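Local coordinates for D-alanyl-lipoteichoic acid synthetase (Streptococcus pneumoniae, PDB 3BMA), which probably takes part in attaching D-alanine to lipoteichoic acid during cell wall biogenesis at the cell membrane, at residues C[12-17]-C[36-41]; C[60-65]-C[210-215]; C[69-74]-C[363-368]. The protein carries 1 engineered substitution. One frame throughout, in Å; residues are numbered along the deposited sequence.

Contact 1. Residues C[12-17]-C[36-41]; sequences GAEKRS and LSDPNV
Glu-14 of helix 11-18 and Asp-38 of the loop 36-41 meet through their carboxylates, Glu-14 OE1 lying 2.8 Å from Asp-38 OD1. Two acceptors this close would repel one another if both were charged; the approach would be eased if one acid were protonated, which the structure cannot tell, though burial of both residues would probably raise a pKa in that sense. The two carboxylate planes stand 78° apart, and Glu-14 OE2 hangs back at 3.5 Å from Asp-38 OD1, leaving one oxygen of each acid to make the close approach. The methyl CG2 of Val-41 comes to 4.2 Å from Glu-14 OE1, a loose contact.

The length of a glutamate matters here, since even the nearest alpha carbons, those of Glu-14 and Leu-36, are 8.9 Å apart. With CG opposite the carbonyl carbon (chi1 -68°) and the chain extended beyond it, Glu-14 reaches from the helix to the loop. The shorter Asp-38 is held by its other oxygen: OD2 accepts from Asn-40 N at 3.0 Å with an N-H...O angle of 154°, meeting the donor above the carboxylate plane.

Farther out, His-9 touches both acids, while Phe-43 and Ala-35 pack on Glu-14. Within the helix, Ser-17 OG donates to Ala-13 O at 2.8 Å, and that carbonyl also accepts from Ser-17 N on the opposite face of its plane; Gln-31 of helix 29-36 bonds to the same hydroxyl. Serine suits the place because its short hydroxyl can turn back to its own helix and still meet a neighbouring one. The bond from Asn-40 N to Asp-38 defines an Asx turn, here within the loop that joins helix 29-36 to strand 43-47 of the parallel sheet.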
loop_
_atom_site.group_PDB
_atom_site.type_symbol
_atom_site.label_atom_id
_atom_site.label_comp_id
_atom_site.label_asym_id
_atom_site.label_seq_id
_atom_site.Cartn_x
_atom_site.Cartn_y
_atom_site.Cartn_z
ATOM N N GLY C 12 -31.697 22.733 -13.476
ATOM C CA GLY C 12 -31.227 24.104 -13.665
ATOM C C GLY C 12 -29.724 24.226 -13.831
ATOM O O GLY C 12 -29.255 24.921 -14.736
ATOM N N ALA C 13 -28.975 23.537 -12.968
ATOM C CA ALA C 13 -27.507 23.567 -12.978
ATOM C C ALA C 13 -26.915 22.894 -14.210
ATOM O O ALA C 13 -25.864 23.305 -14.707
ATOM C CB ALA C 13 -26.951 22.935 -11.713
ATOM N N GLU C 14 -27.605 21.866 -14.696
ATOM C CA GLU C 14 -27.167 21.103 -15.860
ATOM C C GLU C 14 -27.345 21.848 -17.172
ATOM O O GLU C 14 -26.523 21.710 -18.075
ATOM C CB GLU C 14 -27.893 19.767 -15.912
ATOM C CG GLU C 14 -27.488 18.847 -14.791
ATOM C CD GLU C 14 -28.475 17.735 -14.572
ATOM O OE1 GLU C 14 -29.188 17.365 -15.527
ATOM O OE2 GLU C 14 -28.530 17.230 -13.438
ATOM N N LYS C 15 -28.417 22.631 -17.268
ATOM C CA LYS C 15 -28.680 23.451 -18.445
ATOM C C LYS C 15 -27.637 24.551 -18.600
ATOM O O LYS C 15 -27.220 24.860 -19.719
ATOM C CB LYS C 15 -30.088 24.050 -18.392
ATOM C CG LYS C 15 -31.189 23.043 -18.684
ATOM C CD LYS C 15 -32.544 23.715 -18.823
ATOM C CE LYS C 15 -33.553 22.771 -19.463
ATOM N NZ LYS C 15 -34.922 23.350 -19.494
ATOM N N ARG C 16 -27.211 25.120 -17.473
ATOM C CA ARG C 16 -26.187 26.169 -17.465
ATOM C C ARG C 16 -24.800 25.629 -17.816
ATOM O O ARG C 16 -24.025 26.301 -18.498
ATOM C CB ARG C 16 -26.165 26.890 -16.116
ATOM C CG ARG C 16 -27.460 27.616 -15.814
ATOM C CD ARG C 16 -27.430 28.339 -14.489
ATOM N NE ARG C 16 -28.747 28.279 -13.860
ATOM C CZ ARG C 16 -29.035 27.550 -12.784
ATOM N NH1 ARG C 16 -28.092 26.839 -12.183
ATOM N NH2 ARG C 16 -30.266 27.555 -12.292
ATOM N N SER C 17 -24.509 24.412 -17.360
ATOM C CA SER C 17 -23.249 23.729 -17.664
ATOM C C SER C 17 -23.165 23.327 -19.132
ATOM O O SER C 17 -22.093 23.381 -19.736
ATOM C CB SER C 17 -23.095 22.482 -16.793
ATOM O OG SER C 17 -23.170 22.812 -15.420
ATOM N N LEU C 36 -25.056 14.263 -18.116
ATOM C CA LEU C 36 -25.114 13.080 -18.982
ATOM C C LEU C 36 -25.632 11.799 -18.302
ATOM O O LEU C 36 -25.813 10.777 -18.968
ATOM C CB LEU C 36 -23.756 12.832 -19.654
ATOM C CG LEU C 36 -23.246 13.933 -20.597
ATOM C CD1 LEU C 36 -21.799 13.694 -20.998
ATOM C CD2 LEU C 36 -24.113 14.077 -21.826
ATOM N N SER C 37 -25.876 11.858 -16.993
ATOM C CA SER C 37 -26.416 10.717 -16.243
ATOM C C SER C 37 -27.830 10.947 -15.688
ATOM O O SER C 37 -28.372 10.079 -14.997
ATOM C CB SER C 37 -25.467 10.317 -15.108
ATOM O OG SER C 37 -25.266 11.402 -14.217
ATOM N N ASP C 38 -28.412 12.108 -15.988
ATOM C CA ASP C 38 -29.785 12.438 -15.590
ATOM C C ASP C 38 -30.786 11.549 -16.339
ATOM O O ASP C 38 -30.817 11.559 -17.574
ATOM C CB ASP C 38 -30.080 13.921 -15.866
ATOM C CG ASP C 38 -31.285 14.458 -15.077
ATOM O OD1 ASP C 38 -31.343 15.684 -14.868
ATOM O OD2 ASP C 38 -32.173 13.682 -14.658
ATOM N N PRO C 39 -31.592 10.762 -15.594
ATOM C CA PRO C 39 -32.628 9.938 -16.223
ATOM C C PRO C 39 -33.847 10.736 -16.699
ATOM O O PRO C 39 -34.568 10.276 -17.585
ATOM C CB PRO C 39 -33.039 8.966 -15.104
ATOM C CG PRO C 39 -32.034 9.154 -13.999
ATOM C CD PRO C 39 -31.560 10.559 -14.135
ATOM N N ASN C 40 -34.063 11.918 -16.120
ATOM C CA ASN C 40 -35.245 12.738 -16.410
ATOM C C ASN C 40 -35.147 13.547 -17.699
ATOM O O ASN C 40 -36.155 13.781 -18.366
ATOM C CB ASN C 40 -35.558 13.667 -15.232
ATOM C CG ASN C 40 -35.623 12.928 -13.902
ATOM O OD1 ASN C 40 -36.323 11.922 -13.766
ATOM N ND2 ASN C 40 -34.892 13.431 -12.912
ATOM N N VAL C 41 -33.937 13.990 -18.034
ATOM C CA VAL C 41 -33.685 14.722 -19.280
ATOM C C VAL C 41 -32.466 14.176 -20.018
ATOM O O VAL C 41 -31.467 13.797 -19.402
ATOM C CB VAL C 41 -33.507 16.241 -19.053
ATOM C CG1 VAL C 41 -34.860 16.931 -18.906
ATOM C CG2 VAL C 41 -32.627 16.506 -17.848
#

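Contact 2. Residues C[60-65]-C[210-215]; sequences PAVLAE and AKYLKI
Glu-65, whose aliphatic part touches Leu-213, has its OE2 in a salt bridge with Arg-72 NE and in a longer, weak ion pair with Lys-15 NZ. OE2 thus finds its partners outside the two segments, and it is the CH2 groups that serve the contact: CB is 4.1 Å from Leu-213 CD2, and CG is likewise 4.1 Å from Leu-213 CD1. The chain of Glu-65 bends at its second torsion (chi2 54°), which lets the charged end turn to the basic groups while the stem lies against the leucine. A glutamate suits such a place, having methylenes to pack and a charge to reach with.

One turn back along the helix, Val-62 supplies the larger share of the helix's surface in the contact. Its CG1 comes to 3.8 Å from Tyr-212 CB, and its CG2 approaches the same carbon at 4.1 Å. With CG1 anti to the backbone N (chi1 175°), the two methyls reach to either side of Tyr-212 CB. The phenol itself leads off, with Ile-215 CD1 in plane at the edge of its ring. Leu-213 dips one branch between these two helix residues: CD2 lies 3.8 Å from the backbone atom Val-62 O and 4.3 Å from Val-62 CG1. The closest alpha carbons, those of Val-62 and Leu-213, are 6.8 Å apart, and only 187 Å² is buried in all.

Lys-66 NZ adds a polar tie, bonding to Leu-213 O, and Leu-216 extends the apolar patch on Val-62. Helix 60-66 is thus flanked on this side by the loop following helix 202-210, whose Tyr-205 touches Glu-65; elsewhere Pro-60 packs on helix 355-369 and Ala-64 on strand 72-76.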
loop_
_atom_site.group_PDB
_atom_site.type_symbol
_atom_site.label_atom_id
_atom_site.label_comp_id
_atom_site.label_asym_id
_atom_site.label_seq_id
_atom_site.Cartn_x
_atom_site.Cartn_y
_atom_site.Cartn_z
ATOM N N PRO C 60 -27.689 25.060 -32.253
ATOM C CA PRO C 60 -28.314 23.822 -31.750
ATOM C C PRO C 60 -28.813 23.865 -30.300
ATOM O O PRO C 60 -29.787 23.185 -29.966
ATOM C CB PRO C 60 -27.201 22.772 -31.897
ATOM C CG PRO C 60 -25.946 23.544 -32.140
ATOM C CD PRO C 60 -26.367 24.783 -32.840
ATOM N N ALA C 61 -28.149 24.656 -29.461
ATOM C CA ALA C 61 -28.561 24.848 -28.073
ATOM C C ALA C 61 -29.835 25.689 -27.963
ATOM O O ALA C 61 -30.649 25.473 -27.067
ATOM C CB ALA C 61 -27.439 25.486 -27.285
ATOM N N VAL C 62 -29.992 26.646 -28.878
ATOM C CA VAL C 62 -31.153 27.539 -28.905
ATOM C C VAL C 62 -32.397 26.815 -29.438
ATOM O O VAL C 62 -33.475 26.899 -28.837
ATOM C CB VAL C 62 -30.851 28.824 -29.726
ATOM C CG1 VAL C 62 -32.088 29.697 -29.873
ATOM C CG2 VAL C 62 -29.729 29.613 -29.073
ATOM N N LEU C 63 -32.229 26.089 -30.543
ATOM C CA LEU C 63 -33.313 25.330 -31.174
ATOM C C LEU C 63 -33.883 24.225 -30.288
ATOM O O LEU C 63 -35.082 23.955 -30.334
ATOM C CB LEU C 63 -32.858 24.726 -32.508
ATOM C CG LEU C 63 -32.367 25.632 -33.644
ATOM C CD1 LEU C 63 -31.978 24.780 -34.841
ATOM C CD2 LEU C 63 -33.405 26.672 -34.044
ATOM N N ALA C 64 -33.026 23.594 -29.485
ATOM C CA ALA C 64 -33.465 22.534 -28.571
ATOM C C ALA C 64 -34.306 23.057 -27.403
ATOM O O ALA C 64 -35.178 22.347 -26.896
ATOM C CB ALA C 64 -32.272 21.744 -28.056
ATOM N N GLU C 65 -34.044 24.295 -26.990
ATOM C CA GLU C 65 -34.696 24.883 -25.823
ATOM C C GLU C 65 -36.081 25.463 -26.125
ATOM O O GLU C 65 -37.048 25.154 -25.419
ATOM C CB GLU C 65 -33.791 25.935 -25.165
ATOM C CG GLU C 65 -34.316 26.498 -23.838
ATOM C CD GLU C 65 -34.652 25.420 -22.815
ATOM O OE1 GLU C 65 -35.768 25.471 -22.258
ATOM O OE2 GLU C 65 -33.812 24.524 -22.570
ATOM N N ALA C 210 -30.988 32.353 -23.709
ATOM C CA ALA C 210 -32.272 32.989 -23.370
ATOM C C ALA C 210 -32.645 34.213 -24.216
ATOM O O ALA C 210 -33.832 34.504 -24.394
ATOM C CB ALA C 210 -32.328 33.330 -21.883
ATOM N N LYS C 211 -31.640 34.920 -24.732
ATOM C CA LYS C 211 -31.874 36.112 -25.553
ATOM C C LYS C 211 -32.340 35.794 -26.977
ATOM O O LYS C 211 -33.045 36.596 -27.594
ATOM C CB LYS C 211 -30.635 37.022 -25.584
ATOM C CG LYS C 211 -30.356 37.824 -24.294
ATOM C CD LYS C 211 -31.257 39.053 -24.103
ATOM C CE LYS C 211 -32.382 38.810 -23.093
ATOM N NZ LYS C 211 -31.885 38.520 -21.717
ATOM N N TYR C 212 -31.953 34.627 -27.488
ATOM C CA TYR C 212 -32.343 34.200 -28.836
ATOM C C TYR C 212 -33.677 33.437 -28.875
ATOM O O TYR C 212 -34.154 33.065 -29.952
ATOM C CB TYR C 212 -31.233 33.363 -29.483
ATOM C CG TYR C 212 -29.965 34.130 -29.789
ATOM C CD1 TYR C 212 -29.880 34.951 -30.910
ATOM C CD2 TYR C 212 -28.847 34.024 -28.963
ATOM C CE1 TYR C 212 -28.717 35.659 -31.197
ATOM C CE2 TYR C 212 -27.674 34.724 -29.243
ATOM C CZ TYR C 212 -27.616 35.538 -30.362
ATOM O OH TYR C 212 -26.464 36.236 -30.648
ATOM N N LEU C 213 -34.271 33.210 -27.705
ATOM C CA LEU C 213 -35.549 32.506 -27.609
ATOM C C LEU C 213 -36.725 33.398 -28.004
ATOM O O LEU C 213 -37.728 32.914 -28.526
ATOM C CB LEU C 213 -35.767 31.945 -26.197
ATOM C CG LEU C 213 -34.786 30.910 -25.630
ATOM C CD1 LEU C 213 -35.165 30.535 -24.204
ATOM C CD2 LEU C 213 -34.692 29.667 -26.500
ATOM N N LYS C 214 -36.592 34.698 -27.757
ATOM C CA LYS C 214 -37.659 35.659 -28.040
ATOM C C LYS C 214 -37.845 35.934 -29.535
ATOM O O LYS C 214 -38.974 36.125 -29.997
ATOM C CB LYS C 214 -37.411 36.966 -27.280
ATOM C CG LYS C 214 -37.468 36.811 -25.766
ATOM C CD LYS C 214 -36.735 37.936 -25.056
ATOM C CE LYS C 214 -36.661 37.676 -23.560
ATOM N NZ LYS C 214 -35.866 38.718 -22.853
ATOM N N ILE C 215 -36.744 35.930 -30.285
ATOM C CA ILE C 215 -36.766 36.249 -31.719
ATOM C C ILE C 215 -37.262 35.101 -32.616
ATOM O O ILE C 215 -37.630 35.325 -33.772
ATOM C CB ILE C 215 -35.385 36.770 -32.224
ATOM C CG1 ILE C 215 -34.301 35.687 -32.100
ATOM C CG2 ILE C 215 -34.988 38.053 -31.482
ATOM C CD1 ILE C 215 -33.109 35.878 -33.027
#

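Contact 3. Residues C[69-74]-C[363-368]; sequences RSYRPY and AVDPFL
Tyr-71 and Leu-368 have their alpha carbons 7.6 Å apart where the approach to strand 72-76, an outermost strand of the parallel sheet, passes helix 355-369. This is helix-on-sheet packing of an alpha/beta fold, as expected for the SGNH hydrolase clan. Leu-368 lays its CD1 over one face of the Tyr-71 ring, 3.9 Å from the centroid and 22° off the normal, a CH-pi contact; its CB lies over the same face, 3.7 Å from Tyr-71 CE1. The tyrosine CG sits between the backbone N and the carbonyl carbon (chi1 66°), which swings the ring towards the helix.

Asp-365, one turn earlier, receives the polar ends. Its OD1 sits near the phenol plane at the edge, 3.2 Å from Tyr-71 OH, within hydrogen-bonding reach, though the hydroxyl proton has another acceptor nearby. An arginine suits the place of Arg-69, its extended chain carrying a flat cation to two acids. Arg-69 NH1 forms a salt bridge with Asp-365 OD1 at 3.1 Å; the oxygen lies over one guanidinium face and no N-H points at it, leaving an attraction of charges alone, while Asp-361 pairs with the same NH1. Pro-366 fits where the helix is kinked, having no N-H for the preceding turn. Within 69-74, Arg-72 NH1 donates to Arg-69 O at 2.9 Å and to Tyr-71 O at 3.1 Å.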
loop_
_atom_site.group_PDB
_atom_site.type_symbol
_atom_site.label_atom_id
_atom_site.label_comp_id
_atom_site.label_asym_id
_atom_site.label_seq_id
_atom_site.Cartn_x
_atom_site.Cartn_y
_atom_site.Cartn_z
ATOM N N ARG C 69 -37.192 20.005 -27.413
ATOM C CA ARG C 69 -36.842 18.756 -28.087
ATOM C C ARG C 69 -36.620 17.602 -27.111
ATOM O O ARG C 69 -36.531 17.813 -25.900
ATOM C CB ARG C 69 -35.622 18.965 -28.991
ATOM C CG ARG C 69 -35.891 19.936 -30.129
ATOM C CD ARG C 69 -34.761 19.970 -31.124
ATOM N NE ARG C 69 -35.175 20.619 -32.366
ATOM C CZ ARG C 69 -34.373 20.840 -33.405
ATOM N NH1 ARG C 69 -33.104 20.470 -33.365
ATOM N NH2 ARG C 69 -34.847 21.432 -34.489
ATOM N N SER C 70 -36.533 16.385 -27.643
ATOM C CA SER C 70 -36.316 15.186 -26.827
ATOM C C SER C 70 -34.872 15.053 -26.315
ATOM O O SER C 70 -34.511 14.043 -25.704
ATOM C CB SER C 70 -36.734 13.928 -27.602
ATOM O OG SER C 70 -36.078 13.849 -28.858
ATOM N N TYR C 71 -34.061 16.078 -26.569
ATOM C CA TYR C 71 -32.667 16.121 -26.140
ATOM C C TYR C 71 -32.192 17.560 -25.937
ATOM O O TYR C 71 -32.798 18.499 -26.456
ATOM C CB TYR C 71 -31.761 15.402 -27.152
ATOM C CG TYR C 71 -31.674 16.061 -28.512
ATOM C CD1 TYR C 71 -32.536 15.690 -29.544
ATOM C CD2 TYR C 71 -30.717 17.045 -28.776
ATOM C CE1 TYR C 71 -32.461 16.293 -30.797
ATOM C CE2 TYR C 71 -30.640 17.659 -30.020
ATOM C CZ TYR C 71 -31.511 17.274 -31.027
ATOM O OH TYR C 71 -31.430 17.875 -32.262
ATOM N N ARG C 72 -31.111 17.713 -25.173
ATOM C CA ARG C 72 -30.364 18.963 -25.084
ATOM C C ARG C 72 -28.901 18.675 -25.410
ATOM O O ARG C 72 -28.375 17.646 -24.995
ATOM C CB ARG C 72 -30.458 19.569 -23.685
ATOM C CG ARG C 72 -31.848 20.018 -23.251
ATOM C CD ARG C 72 -32.407 21.126 -24.143
ATOM N NE ARG C 72 -33.724 21.585 -23.696
ATOM C CZ ARG C 72 -34.880 20.983 -23.973
ATOM N NH1 ARG C 72 -34.910 19.875 -24.706
ATOM N NH2 ARG C 72 -36.015 21.493 -23.516
ATOM N N PRO C 73 -28.243 19.559 -26.182
ATOM C CA PRO C 73 -26.800 19.409 -26.382
ATOM C C PRO C 73 -26.004 19.755 -25.123
ATOM O O PRO C 73 -26.333 20.725 -24.438
ATOM C CB PRO C 73 -26.485 20.424 -27.492
ATOM C CG PRO C 73 -27.812 20.834 -28.062
ATOM C CD PRO C 73 -28.785 20.701 -26.939
ATOM N N TYR C 74 -25.000 18.939 -24.804
ATOM C CA TYR C 74 -23.967 19.326 -23.846
ATOM C C TYR C 74 -22.724 19.665 -24.653
ATOM O O TYR C 74 -22.052 18.778 -25.175
ATOM C CB TYR C 74 -23.660 18.222 -22.820
ATOM C CG TYR C 74 -22.912 18.750 -21.603
ATOM C CD1 TYR C 74 -23.582 19.016 -20.412
ATOM C CD2 TYR C 74 -21.538 19.010 -21.653
ATOM C CE1 TYR C 74 -22.905 19.520 -19.302
ATOM C CE2 TYR C 74 -20.853 19.517 -20.550
ATOM C CZ TYR C 74 -21.543 19.768 -19.379
ATOM O OH TYR C 74 -20.866 20.262 -18.285
ATOM N N ALA C 363 -29.464 17.416 -40.537
ATOM C CA ALA C 363 -28.815 16.110 -40.478
ATOM C C ALA C 363 -28.738 15.587 -39.045
ATOM O O ALA C 363 -28.813 14.377 -38.813
ATOM C CB ALA C 363 -27.425 16.176 -41.099
ATOM N N VAL C 364 -28.604 16.507 -38.092
ATOM C CA VAL C 364 -28.361 16.149 -36.693
ATOM C C VAL C 364 -29.660 15.877 -35.921
ATOM O O VAL C 364 -29.778 14.837 -35.266
ATOM C CB VAL C 364 -27.449 17.201 -35.987
ATOM C CG1 VAL C 364 -27.353 16.955 -34.502
ATOM C CG2 VAL C 364 -26.058 17.171 -36.594
ATOM N N ASP C 365 -30.626 16.794 -36.012
ATOM C CA ASP C 365 -31.928 16.617 -35.344
ATOM C C ASP C 365 -32.662 15.293 -35.644
ATOM O O ASP C 365 -33.005 14.594 -34.696
ATOM C CB ASP C 365 -32.854 17.828 -35.530
ATOM C CG ASP C 365 -34.222 17.617 -34.906
ATOM O OD1 ASP C 365 -34.320 17.608 -33.660
ATOM O OD2 ASP C 365 -35.198 17.459 -35.667
ATOM N N PRO C 366 -32.877 14.929 -36.941
ATOM C CA PRO C 366 -33.546 13.646 -37.211
ATOM C C PRO C 366 -32.772 12.421 -36.720
ATOM O O PRO C 366 -33.387 11.412 -36.366
ATOM C CB PRO C 366 -33.634 13.611 -38.741
ATOM C CG PRO C 366 -33.528 15.019 -39.159
ATOM C CD PRO C 366 -32.557 15.616 -38.207
ATOM N N PHE C 367 -31.442 12.519 -36.706
ATOM C CA PHE C 367 -30.568 11.458 -36.201
ATOM C C PHE C 367 -30.710 11.270 -34.686
ATOM O O PHE C 367 -30.843 10.144 -34.206
ATOM C CB PHE C 367 -29.110 11.758 -36.580
ATOM C CG PHE C 367 -28.106 10.810 -35.979
ATOM C CD1 PHE C 367 -27.976 9.513 -36.459
ATOM C CD2 PHE C 367 -27.271 11.225 -34.945
ATOM C CE1 PHE C 367 -27.039 8.641 -35.910
ATOM C CE2 PHE C 367 -26.338 10.359 -34.390
ATOM C CZ PHE C 367 -26.219 9.067 -34.874
ATOM N N LEU C 368 -30.690 12.377 -33.947
ATOM C CA LEU C 368 -30.775 12.334 -32.488
ATOM C C LEU C 368 -32.201 12.139 -31.969
ATOM O O LEU C 368 -32.392 11.557 -30.899
ATOM C CB LEU C 368 -30.155 13.588 -31.862
ATOM C CG LEU C 368 -28.664 13.898 -32.061
ATOM C CD1 LEU C 368 -28.313 15.185 -31.343
ATOM C CD2 LEU C 368 -27.764 12.771 -31.582
HETATM O O HOH W 1 -36.264 16.317 -31.175
#

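In the fold
The three contacts lie on the same side of the chain's centre. The centres of contact 1 and contact 2 are about 17 Å apart, those of contact 1 and contact 3 about 15 Å, and those of contact 2 and contact 3 about 14 Å. Contact 1 closes before the others open, while contacts 2 and 3 interleave along the chain, helix 60-66 leading into strand 72-76. That junction is direct: Ala-64 O probably accepts from Arg-69 N at 3.1 Å. Contacts 1 and 3 touch where Ser-17 CB is 3.5 Å from Tyr-74 OH. Together they join the N-terminal helix, the edge of the parallel sheet and the late helix 355-369, bringing parts from near the start and near the end of the chain together.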